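Local coordinates for protein neural cell adhesion molecule 1 (Homo sapiens, PDB 2HAZ) that mediates neural cell adhesion and carries, in its first fibronectin type III repeat, an alpha-helix critical for polysialylation of its N-glycans, at residues P7-I12 with V81-L86; V24-E28 with A62-G66; K41-R45 with V68-L73; P75-V81 with A97-Q103. One frame throughout, in Å; residues are numbered along the deposited sequence.

Contact 1: P7-I12 with V81-L86; sequences PSSPSI and VRLAAL
P7-I12 runs extended and roughly antiparallel to strand 81-86, end-to-end directions 157° apart. The CA-to-CB bond of P7 (phi/psi -65/158) points toward the strand, with P7 CB 3.8 Å from A85 CB and the CA atoms 6.2 Å apart. S8 points away, but a water donates to S8 O and accepts from A85 N, both at 2.9 Å. After S9, the CA-to-CB bond of P10 (-69/165) again points toward the strand; P10 CD lies 3.4 Å from L83 O and P10 CG 4.1 Å from L83 CB. S11, pointing away, opens strand 11-17. I12, in the mt rotamer, drives CD1 to 3.5 Å from V81 O and 4.0 Å from V81 CG1, with its CG1 4.4 Å from L83 CD1; its CA is 7.6 Å from R82 CA. The prolines and I12 thus close part of the core of a fibronectin type III beta-sandwich. Strand 81-86 lies between strands 39-46 and 90-101 in one sheet, while strand 11-17 pairs with strand 22-27 in the other.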
loop_
_atom_site.group_PDB
_atom_site.type_symbol
_atom_site.label_atom_id
_atom_site.label_comp_id
_atom_site.label_asym_id
_atom_site.label_seq_id
_atom_site.Cartn_x
_atom_site.Cartn_y
_atom_site.Cartn_z
ATOM N N PRO A 7 3.720 -12.271 6.091
ATOM C CA PRO A 7 3.933 -11.108 6.973
ATOM C C PRO A 7 2.681 -10.569 7.672
ATOM O O PRO A 7 1.547 -10.779 7.207
ATOM C CB PRO A 7 4.483 -10.041 6.020
ATOM C CG PRO A 7 5.002 -10.799 4.842
ATOM C CD PRO A 7 4.049 -11.939 4.692
ATOM N N SER A 8 2.883 -9.860 8.776
ATOM C CA SER A 8 1.777 -9.144 9.401
ATOM C C SER A 8 1.544 -7.875 8.580
ATOM O O SER A 8 2.262 -7.631 7.598
ATOM C CB SER A 8 2.073 -8.801 10.868
ATOM O OG SER A 8 3.125 -7.859 10.966
ATOM N N SER A 9 0.566 -7.066 8.979
ATOM C CA SER A 9 0.140 -5.953 8.121
ATOM C C SER A 9 1.078 -4.766 8.215
ATOM O O SER A 9 1.591 -4.473 9.305
ATOM C CB SER A 9 -1.290 -5.525 8.434
ATOM O OG SER A 9 -1.412 -5.119 9.776
ATOM N N PRO A 10 1.317 -4.089 7.074
ATOM C CA PRO A 10 1.970 -2.783 7.116
ATOM C C PRO A 10 1.008 -1.787 7.758
ATOM O O PRO A 10 -0.180 -2.092 7.897
ATOM C CB PRO A 10 2.207 -2.450 5.636
ATOM C CG PRO A 10 2.000 -3.727 4.901
ATOM C CD PRO A 10 1.005 -4.488 5.689
ATOM N N SER A 11 1.521 -0.631 8.172
ATOM C CA SER A 11 0.679 0.450 8.693
ATOM C C SER A 11 0.814 1.641 7.771
ATOM O O SER A 11 1.927 2.011 7.440
ATOM C CB SER A 11 1.145 0.884 10.094
ATOM O OG SER A 11 0.664 0.022 11.098
ATOM N N ILE A 12 -0.309 2.245 7.382
ATOM C CA ILE A 12 -0.290 3.516 6.641
ATOM C C ILE A 12 -0.320 4.703 7.617
ATOM O O ILE A 12 -1.247 4.857 8.414
ATOM C CB ILE A 12 -1.434 3.617 5.584
ATOM C CG1 ILE A 12 -1.302 2.521 4.505
ATOM C CG2 ILE A 12 -1.442 4.999 4.924
ATOM C CD1 ILE A 12 -2.499 2.407 3.531
ATOM N N VAL A 81 -7.073 3.366 0.122
ATOM C CA VAL A 81 -5.855 2.604 -0.186
ATOM C C VAL A 81 -5.481 1.689 0.991
ATOM O O VAL A 81 -5.731 2.005 2.155
ATOM C CB VAL A 81 -4.679 3.529 -0.599
ATOM C CG1 VAL A 81 -4.237 4.446 0.523
ATOM C CG2 VAL A 81 -3.491 2.731 -1.147
ATOM N N ARG A 82 -4.942 0.528 0.646
ATOM C CA ARG A 82 -4.394 -0.417 1.616
ATOM C C ARG A 82 -3.126 -1.052 1.026
ATOM O O ARG A 82 -2.912 -1.007 -0.198
ATOM C CB ARG A 82 -5.459 -1.465 1.964
ATOM C CG ARG A 82 -5.889 -2.342 0.794
ATOM C CD ARG A 82 -7.279 -2.945 1.018
ATOM N NE ARG A 82 -7.417 -4.150 0.207
ATOM C CZ ARG A 82 -8.451 -4.990 0.225
ATOM N NH1 ARG A 82 -9.485 -4.800 1.034
ATOM N NH2 ARG A 82 -8.434 -6.040 -0.581
ATOM N N LEU A 83 -2.296 -1.607 1.909
ATOM C CA LEU A 83 -1.001 -2.192 1.581
ATOM C C LEU A 83 -0.869 -3.564 2.196
ATOM O O LEU A 83 -1.300 -3.783 3.324
ATOM C CB LEU A 83 0.132 -1.368 2.176
ATOM C CG LEU A 83 0.617 -0.065 1.560
ATOM C CD1 LEU A 83 1.823 0.347 2.379
ATOM C CD2 LEU A 83 1.015 -0.244 0.097
ATOM N N ALA A 84 -0.210 -4.448 1.459
ATOM C CA ALA A 84 0.183 -5.777 1.937
ATOM C C ALA A 84 1.631 -6.035 1.539
ATOM O O ALA A 84 2.087 -5.559 0.494
ATOM C CB ALA A 84 -0.718 -6.835 1.349
ATOM N N ALA A 85 2.347 -6.758 2.405
ATOM C CA ALA A 85 3.698 -7.235 2.151
ATOM C C ALA A 85 3.650 -8.642 1.593
ATOM O O ALA A 85 2.839 -9.482 2.028
ATOM C CB ALA A 85 4.528 -7.237 3.430
ATOM N N LEU A 86 4.522 -8.884 0.630
ATOM C CA LEU A 86 4.717 -10.210 0.066
ATOM C C LEU A 86 6.029 -10.788 0.585
ATOM O O LEU A 86 7.074 -10.127 0.477
ATOM C CB LEU A 86 4.790 -10.129 -1.462
ATOM C CG LEU A 86 4.916 -11.433 -2.254
ATOM C CD1 LEU A 86 3.575 -12.163 -2.361
ATOM C CD2 LEU A 86 5.435 -11.118 -3.624
HETATM O O HOH W 1 1.346 -7.794 4.890
#

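Contact 2: V24-E28 with A62-G66; sequences VQFDE and ASMEG. With NA (sodium ion), chain B.
Residues 24-27 form extended strand and E28 leaves it (phi/psi -56/152), while 62-65 are the last turn of helix 59-65. G66 (84/4) departs at a positive phi where a CB would jam against the E65 carbonyl; G66 N still bonds back to A62 O (2.7 Å). The CA atoms of Q25 and G66 are 5.8 Å apart, those of E28 and S63 6.8 Å. One backbone hydrogen bond joins the segments, F26 N to G66 O (3.1 Å, 165°), supplemented by a CA-H...O contact from Q25 CA to G66 O (3.5 Å). G66 leads directly into strand 67-70, which pairs with 22-27. This helix within a fibronectin type III repeat is probably the one implicated in NCAM polysialylation. F26, chi1 79° (p), places CZ 3.7 Å from A62 CB, and its ring meets Y40 edge-to-face. E28 brings OE2 to 3.0 Å from S63 CB, whereas S63 OG bonds to A59 O. D27 points away and chelates sodium through OD1 (2.3 Å) and OD2 (2.4 Å), with D13 also binding the ion.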
loop_
_atom_site.group_PDB
_atom_site.type_symbol
_atom_site.label_atom_id
_atom_site.label_comp_id
_atom_site.label_asym_id
_atom_site.label_seq_id
_atom_site.Cartn_x
_atom_site.Cartn_y
_atom_site.Cartn_z
ATOM N N VAL A 24 2.106 7.344 -0.482
ATOM C CA VAL A 24 1.543 6.603 0.644
ATOM C C VAL A 24 2.681 6.363 1.635
ATOM O O VAL A 24 3.621 5.624 1.342
ATOM C CB VAL A 24 0.848 5.272 0.193
ATOM C CG1 VAL A 24 0.290 4.506 1.380
ATOM C CG2 VAL A 24 -0.284 5.535 -0.838
ATOM N N GLN A 25 2.610 7.015 2.797
ATOM C CA GLN A 25 3.601 6.798 3.850
ATOM C C GLN A 25 3.199 5.642 4.726
ATOM O O GLN A 25 2.094 5.635 5.284
ATOM C CB GLN A 25 3.714 8.019 4.748
ATOM C CG GLN A 25 4.525 9.135 4.183
ATOM C CD GLN A 25 4.807 10.175 5.236
ATOM O OE1 GLN A 25 5.056 9.848 6.414
ATOM N NE2 GLN A 25 4.781 11.443 4.829
ATOM N N PHE A 26 4.118 4.699 4.911
ATOM C CA PHE A 26 3.793 3.454 5.596
ATOM C C PHE A 26 4.936 2.938 6.486
ATOM O O PHE A 26 6.105 3.302 6.281
ATOM C CB PHE A 26 3.406 2.375 4.571
ATOM C CG PHE A 26 4.590 1.730 3.882
ATOM C CD1 PHE A 26 5.100 0.503 4.326
ATOM C CD2 PHE A 26 5.201 2.347 2.807
ATOM C CE1 PHE A 26 6.193 -0.080 3.691
ATOM C CE2 PHE A 26 6.279 1.760 2.169
ATOM C CZ PHE A 26 6.782 0.553 2.619
ATOM N N ASP A 27 4.563 2.080 7.443
ATOM C CA ASP A 27 5.502 1.325 8.295
ATOM C C ASP A 27 5.586 -0.105 7.823
ATOM O O ASP A 27 4.563 -0.706 7.498
ATOM C CB ASP A 27 4.986 1.210 9.726
ATOM C CG ASP A 27 4.784 2.516 10.376
ATOM O OD1 ASP A 27 5.598 3.433 10.131
ATOM O OD2 ASP A 27 3.802 2.632 11.148
ATOM N N GLU A 28 6.795 -0.655 7.834
ATOM C CA GLU A 28 7.003 -2.089 7.617
ATOM C C GLU A 28 6.190 -2.932 8.610
ATOM O O GLU A 28 5.895 -2.465 9.716
ATOM C CB GLU A 28 8.487 -2.429 7.760
ATOM C CG GLU A 28 9.386 -1.817 6.701
ATOM C CD GLU A 28 9.823 -0.390 7.041
ATOM O OE1 GLU A 28 9.353 0.173 8.056
ATOM O OE2 GLU A 28 10.653 0.172 6.294
ATOM N N ALA A 62 10.953 0.907 -1.184
ATOM C CA ALA A 62 9.785 1.350 -0.440
ATOM C C ALA A 62 10.148 1.550 1.029
ATOM O O ALA A 62 9.793 2.562 1.644
ATOM C CB ALA A 62 8.638 0.348 -0.593
ATOM N N SER A 63 10.881 0.594 1.595
ATOM C CA SER A 63 11.178 0.655 3.012
ATOM C C SER A 63 12.235 1.730 3.299
ATOM O O SER A 63 12.234 2.320 4.373
ATOM C CB SER A 63 11.590 -0.715 3.547
ATOM O OG SER A 63 12.883 -1.048 3.092
ATOM N N MET A 64 13.090 2.004 2.321
ATOM C CA MET A 64 14.125 3.040 2.443
ATOM C C MET A 64 13.556 4.462 2.306
ATOM O O MET A 64 13.899 5.353 3.093
ATOM C CB MET A 64 15.233 2.812 1.425
ATOM N N GLU A 65 12.683 4.660 1.314
ATOM C CA GLU A 65 12.002 5.945 1.110
ATOM C C GLU A 65 10.881 6.145 2.137
ATOM O O GLU A 65 10.568 7.278 2.526
ATOM C CB GLU A 65 11.462 6.044 -0.326
ATOM C CG GLU A 65 11.461 7.454 -0.942
ATOM C CD GLU A 65 12.852 8.007 -1.307
ATOM O OE1 GLU A 65 13.736 7.263 -1.802
ATOM O OE2 GLU A 65 13.054 9.219 -1.111
ATOM N N GLY A 66 10.293 5.044 2.592
ATOM C CA GLY A 66 9.147 5.097 3.499
ATOM C C GLY A 66 7.814 5.279 2.779
ATOM O O GLY A 66 6.771 5.388 3.424
HETATM NA NA NA B . 4.522 4.857 11.616
#

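Contact 3: K41-R45 with V68-L73; sequences KAEWR and VTIVGL
Strands 41-45 and 68-70 face each other, axes 8.9 Å apart and crossing at -32°, with A42 and I70 nearest (7.7 Å CA to CA). A42, W44, V68 and I70 point inward; K41, E43, R45 and T69 point away. The small A42 leaves a hollow that the branches opposite fill: its CB lies 4.1 Å from I70 CG2 and 4.5 Å from V68 CG2. The large projection is W44, whose chi1 of 62° (p) and chi2 of 93° lay the indole with one face against I70. I70 CB makes a CH-pi contact over the W44 six-membered ring, 4.1 Å from the centroid and 11° off the normal, and I70 CG2 is 3.6 Å from W44 CE3. Beyond the strand, L73 (mt) closes on the indole with CD2 3.6 Å from W44 NE1. A water accepts from W44 NE1 (2.9 Å) and donates to G72 O (3.0 Å). Through A42, W44, V68 and I70 the sheet of 39-46 and 78-87 packs against that of 22-27 and 67-70, as in fibronectin type III sandwiches.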
loop_
_atom_site.group_PDB
_atom_site.type_symbol
_atom_site.label_atom_id
_atom_site.label_comp_id
_atom_site.label_asym_id
_atom_site.label_seq_id
_atom_site.Cartn_x
_atom_site.Cartn_y
_atom_site.Cartn_z
ATOM N N LYS A 41 2.357 -4.723 -2.132
ATOM C CA LYS A 41 1.239 -4.517 -3.041
ATOM C C LYS A 41 0.365 -3.395 -2.494
ATOM O O LYS A 41 -0.099 -3.457 -1.356
ATOM C CB LYS A 41 0.432 -5.807 -3.199
ATOM C CG LYS A 41 -0.651 -5.749 -4.278
ATOM C CD LYS A 41 -1.482 -7.021 -4.198
ATOM C CE LYS A 41 -2.413 -7.193 -5.352
ATOM N NZ LYS A 41 -3.211 -8.453 -5.128
ATOM N N ALA A 42 0.169 -2.360 -3.305
ATOM C CA ALA A 42 -0.845 -1.354 -3.015
ATOM C C ALA A 42 -2.099 -1.647 -3.814
ATOM O O ALA A 42 -2.023 -1.911 -5.009
ATOM C CB ALA A 42 -0.344 0.047 -3.355
ATOM N N GLU A 43 -3.237 -1.603 -3.136
ATOM C CA GLU A 43 -4.557 -1.658 -3.756
ATOM C C GLU A 43 -5.320 -0.373 -3.429
ATOM O O GLU A 43 -5.344 0.064 -2.262
ATOM C CB GLU A 43 -5.332 -2.871 -3.237
ATOM C CG GLU A 43 -4.589 -4.190 -3.397
ATOM C CD GLU A 43 -5.379 -5.361 -2.862
ATOM O OE1 GLU A 43 -5.245 -5.672 -1.653
ATOM O OE2 GLU A 43 -6.144 -5.964 -3.656
ATOM N N TRP A 44 -5.949 0.232 -4.438
ATOM C CA TRP A 44 -6.742 1.453 -4.197
ATOM C C TRP A 44 -8.040 1.411 -4.979
ATOM O O TRP A 44 -8.129 0.739 -6.012
ATOM C CB TRP A 44 -5.948 2.737 -4.511
ATOM C CG TRP A 44 -5.504 2.875 -5.949
ATOM C CD1 TRP A 44 -6.163 3.519 -6.963
ATOM C CD2 TRP A 44 -4.317 2.323 -6.532
ATOM N NE1 TRP A 44 -5.430 3.437 -8.130
ATOM C CE2 TRP A 44 -4.289 2.717 -7.888
ATOM C CE3 TRP A 44 -3.240 1.584 -6.021
ATOM C CZ2 TRP A 44 -3.253 2.338 -8.763
ATOM C CZ3 TRP A 44 -2.198 1.220 -6.888
ATOM C CH2 TRP A 44 -2.213 1.609 -8.238
ATOM N N ARG A 45 -9.041 2.126 -4.481
ATOM C CA ARG A 45 -10.286 2.289 -5.230
ATOM C C ARG A 45 -10.994 3.582 -4.844
ATOM O O ARG A 45 -10.930 4.020 -3.680
ATOM C CB ARG A 45 -11.211 1.092 -5.025
ATOM C CG ARG A 45 -11.579 0.817 -3.611
ATOM C CD ARG A 45 -12.897 0.043 -3.450
ATOM N NE ARG A 45 -13.248 0.100 -2.030
ATOM C CZ ARG A 45 -14.216 0.854 -1.505
ATOM N NH1 ARG A 45 -15.008 1.595 -2.281
ATOM N NH2 ARG A 45 -14.407 0.844 -0.186
ATOM N N VAL A 68 5.258 4.419 -1.030
ATOM C CA VAL A 68 4.965 3.970 -2.376
ATOM C C VAL A 68 4.078 5.027 -3.059
ATOM O O VAL A 68 3.247 5.692 -2.402
ATOM C CB VAL A 68 4.329 2.549 -2.416
ATOM C CG1 VAL A 68 5.304 1.512 -1.875
ATOM C CG2 VAL A 68 2.990 2.498 -1.667
ATOM N N THR A 69 4.268 5.185 -4.365
ATOM C CA THR A 69 3.541 6.179 -5.142
ATOM C C THR A 69 2.495 5.518 -5.994
ATOM O O THR A 69 2.811 4.714 -6.874
ATOM C CB THR A 69 4.451 6.988 -6.095
ATOM O OG1 THR A 69 5.534 7.564 -5.367
ATOM C CG2 THR A 69 3.642 8.108 -6.765
ATOM N N ILE A 70 1.249 5.891 -5.754
ATOM C CA ILE A 70 0.167 5.410 -6.578
ATOM C C ILE A 70 -0.112 6.431 -7.678
ATOM O O ILE A 70 0.069 7.659 -7.500
ATOM C CB ILE A 70 -1.088 5.014 -5.743
ATOM C CG1 ILE A 70 -1.640 6.203 -4.957
ATOM C CG2 ILE A 70 -0.763 3.832 -4.784
ATOM C CD1 ILE A 70 -2.765 5.841 -3.969
ATOM N N VAL A 71 -0.525 5.910 -8.826
ATOM C CA VAL A 71 -0.644 6.683 -10.066
ATOM C C VAL A 71 -2.000 6.487 -10.739
ATOM O O VAL A 71 -2.825 5.685 -10.293
ATOM C CB VAL A 71 0.455 6.274 -11.105
ATOM C CG1 VAL A 71 1.851 6.606 -10.604
ATOM C CG2 VAL A 71 0.334 4.792 -11.451
ATOM N N GLY A 72 -2.220 7.233 -11.816
ATOM C CA GLY A 72 -3.411 7.075 -12.641
ATOM C C GLY A 72 -4.716 7.399 -11.946
ATOM O O GLY A 72 -5.772 6.850 -12.306
ATOM N N LEU A 73 -4.646 8.304 -10.972
ATOM C CA LEU A 73 -5.808 8.732 -10.219
ATOM C C LEU A 73 -6.501 9.877 -10.951
ATOM O O LEU A 73 -5.902 10.555 -11.800
ATOM C CB LEU A 73 -5.421 9.176 -8.807
ATOM C CG LEU A 73 -4.576 8.214 -7.954
ATOM C CD1 LEU A 73 -4.107 8.923 -6.701
ATOM C CD2 LEU A 73 -5.384 6.955 -7.617
HETATM O O HOH W 2 -6.539 4.575 -10.545
#

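Contact 4: P75-V81 with A97-Q103; sequences PETTYAV and ASEFKTQ
At the apolar centre Y79 CB packs on one face of the F100 ring (chi1 64°, p), 4.0 Å from the centroid, while V81 CG1 meets the ring edge, 3.7 Å from F100 CE2. The Y79 and F100 rings are near parallel (18°) but slid apart, centroids at 5.8 Å. Strands 78-81 and 98-101 pair antiparallel (152°), 4.5 Å between axes. Y79-F100 and V81-S98 are hydrogen-bonded pairs (Y79 N to F100 O 2.7 Å, S98 N to V81 O 2.8 Å); T78-K101 and A80-E99 are non-hydrogen-bonded pairs. T77 N bonds to the hydroxyl T102 OG1 (2.9 Å), which also bonds K74 O; T102 N to T77 O (3.0 Å) and E76 N to Q103 O (3.2 Å) are backbone bonds. Y79 OH bonds K74 N, consistent, with L73 and P75, with the tyrosine corner of Greek-key beta-sandwiches. At the edge a water links E76 O to K101 NZ, 2.8 Å each. This hairpin therefore owes its register to backbone bonds, while F100 and V81 join the core and the charged E99 and K101 are exposed.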
loop_
_atom_site.group_PDB
_atom_site.type_symbol
_atom_site.label_atom_id
_atom_site.label_comp_id
_atom_site.label_asym_id
_atom_site.label_seq_id
_atom_site.Cartn_x
_atom_site.Cartn_y
_atom_site.Cartn_z
ATOM N N PRO A 75 -8.476 13.550 -10.624
ATOM C CA PRO A 75 -8.497 14.701 -9.727
ATOM C C PRO A 75 -9.801 14.789 -8.938
ATOM O O PRO A 75 -10.806 14.189 -9.323
ATOM C CB PRO A 75 -8.342 15.896 -10.675
ATOM C CG PRO A 75 -7.751 15.331 -11.900
ATOM C CD PRO A 75 -8.310 13.958 -12.030
ATOM N N GLU A 76 -9.741 15.485 -7.804
ATOM C CA GLU A 76 -10.904 15.778 -6.959
ATOM C C GLU A 76 -11.739 14.559 -6.566
ATOM O O GLU A 76 -12.957 14.658 -6.454
ATOM C CB GLU A 76 -11.823 16.805 -7.646
ATOM C CG GLU A 76 -11.363 18.219 -7.536
ATOM C CD GLU A 76 -12.251 19.178 -8.304
ATOM O OE1 GLU A 76 -13.022 19.906 -7.658
ATOM O OE2 GLU A 76 -12.187 19.198 -9.551
ATOM N N THR A 77 -11.090 13.420 -6.347
ATOM C CA THR A 77 -11.804 12.179 -6.078
ATOM C C THR A 77 -11.297 11.523 -4.787
ATOM O O THR A 77 -10.091 11.451 -4.569
ATOM C CB THR A 77 -11.676 11.205 -7.293
ATOM O OG1 THR A 77 -12.267 11.802 -8.461
ATOM C CG2 THR A 77 -12.396 9.898 -7.032
ATOM N N THR A 78 -12.217 11.041 -3.945
ATOM C CA THR A 78 -11.849 10.356 -2.696
ATOM C C THR A 78 -11.571 8.871 -2.954
ATOM O O THR A 78 -12.405 8.178 -3.561
ATOM C CB THR A 78 -12.952 10.506 -1.636
ATOM O OG1 THR A 78 -13.352 11.887 -1.572
ATOM C CG2 THR A 78 -12.471 10.024 -0.246
ATOM N N TYR A 79 -10.414 8.398 -2.474
ATOM C CA TYR A 79 -9.986 6.992 -2.634
ATOM C C TYR A 79 -9.751 6.315 -1.276
ATOM O O TYR A 79 -9.425 6.981 -0.293
ATOM C CB TYR A 79 -8.675 6.872 -3.448
ATOM C CG TYR A 79 -8.792 7.223 -4.908
ATOM C CD1 TYR A 79 -8.952 6.227 -5.870
ATOM C CD2 TYR A 79 -8.758 8.560 -5.328
ATOM C CE1 TYR A 79 -9.090 6.545 -7.208
ATOM C CE2 TYR A 79 -8.883 8.886 -6.659
ATOM C CZ TYR A 79 -9.049 7.874 -7.595
ATOM O OH TYR A 79 -9.160 8.189 -8.920
ATOM N N ALA A 80 -9.886 4.991 -1.252
ATOM C CA ALA A 80 -9.353 4.130 -0.174
ATOM C C ALA A 80 -8.122 3.431 -0.708
ATOM O O ALA A 80 -8.141 2.968 -1.855
ATOM C CB ALA A 80 -10.402 3.077 0.261
ATOM N N VAL A 81 -7.073 3.366 0.122
ATOM C CA VAL A 81 -5.855 2.604 -0.186
ATOM C C VAL A 81 -5.481 1.689 0.991
ATOM O O VAL A 81 -5.731 2.005 2.155
ATOM C CB VAL A 81 -4.679 3.529 -0.599
ATOM C CG1 VAL A 81 -4.237 4.446 0.523
ATOM C CG2 VAL A 81 -3.491 2.731 -1.147
ATOM N N ALA A 97 -7.565 0.164 5.785
ATOM C CA ALA A 97 -7.653 1.132 4.679
ATOM C C ALA A 97 -7.492 2.583 5.149
ATOM O O ALA A 97 -7.954 2.948 6.236
ATOM C CB ALA A 97 -8.938 0.954 3.912
ATOM N N SER A 98 -6.816 3.395 4.340
ATOM C CA SER A 98 -6.688 4.829 4.600
ATOM C C SER A 98 -7.364 5.591 3.476
ATOM O O SER A 98 -7.156 5.284 2.304
ATOM C CB SER A 98 -5.220 5.237 4.665
ATOM O OG SER A 98 -5.090 6.636 4.920
ATOM N N GLU A 99 -8.166 6.589 3.829
ATOM C CA GLU A 99 -8.931 7.307 2.832
ATOM C C GLU A 99 -8.276 8.675 2.590
ATOM O O GLU A 99 -7.869 9.349 3.541
ATOM C CB GLU A 99 -10.396 7.429 3.281
ATOM C CG GLU A 99 -11.270 6.149 3.115
ATOM C CD GLU A 99 -11.175 5.115 4.279
ATOM O OE1 GLU A 99 -11.596 5.416 5.429
ATOM O OE2 GLU A 99 -10.715 3.971 4.036
ATOM N N PHE A 100 -8.141 9.062 1.323
ATOM C CA PHE A 100 -7.637 10.386 0.962
ATOM C C PHE A 100 -8.425 10.952 -0.233
ATOM O O PHE A 100 -9.228 10.237 -0.852
ATOM C CB PHE A 100 -6.144 10.329 0.623
ATOM C CG PHE A 100 -5.835 9.494 -0.594
ATOM C CD1 PHE A 100 -5.743 10.078 -1.863
ATOM C CD2 PHE A 100 -5.646 8.113 -0.477
ATOM C CE1 PHE A 100 -5.472 9.284 -2.996
ATOM C CE2 PHE A 100 -5.375 7.327 -1.586
ATOM C CZ PHE A 100 -5.299 7.906 -2.848
ATOM N N LYS A 101 -8.174 12.222 -0.556
ATOM C CA LYS A 101 -8.803 12.879 -1.715
ATOM C C LYS A 101 -7.753 13.567 -2.588
ATOM O O LYS A 101 -6.898 14.311 -2.092
ATOM C CB LYS A 101 -9.864 13.895 -1.254
ATOM C CG LYS A 101 -10.852 14.291 -2.363
ATOM C CD LYS A 101 -11.915 15.259 -1.817
ATOM C CE LYS A 101 -13.058 15.377 -2.809
ATOM N NZ LYS A 101 -13.928 16.561 -2.565
ATOM N N THR A 102 -7.816 13.312 -3.892
ATOM C CA THR A 102 -6.905 13.970 -4.817
ATOM C C THR A 102 -7.318 15.434 -4.924
ATOM O O THR A 102 -8.506 15.759 -4.864
ATOM C CB THR A 102 -6.891 13.288 -6.223
ATOM O OG1 THR A 102 -8.233 13.024 -6.658
ATOM C CG2 THR A 102 -6.115 11.960 -6.190
ATOM N N GLN A 103 -6.327 16.307 -5.047
ATOM C CA GLN A 103 -6.547 17.735 -5.224
ATOM C C GLN A 103 -7.201 18.071 -6.565
ATOM O O GLN A 103 -7.076 17.309 -7.526
ATOM C CB GLN A 103 -5.218 18.484 -5.108
ATOM C CG GLN A 103 -4.536 18.275 -3.767
ATOM C CD GLN A 103 -3.366 19.219 -3.582
ATOM O OE1 GLN A 103 -3.526 20.442 -3.676
ATOM N NE2 GLN A 103 -2.186 18.665 -3.322
HETATM O O HOH W 3 -14.787 16.368 -5.269
#

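How the contacts relate
Contacts 1 and 3 lie in the buried core and join the two sheets of the sandwich, so their direct contacts are mainly apolar, each with a single bridging water. Contacts 2 and 4 are only partly buried: contact 4 is a hydrogen-bonded strand pair within one sheet, while contact 2, where the helix meets the other, combines a single backbone bond with F26 packing. Contacts 1 and 4 share V81 on strand 78-87, and R45 O of contact 3 lies 2.8 Å from A80 N of contact 4, a probable hydrogen bond between adjacent strands. Similarly, V24 of contact 2 pairs with V68 of contact 3, and S11 of contact 1 with D27. Sodium binding belongs to the surface side of contact 2.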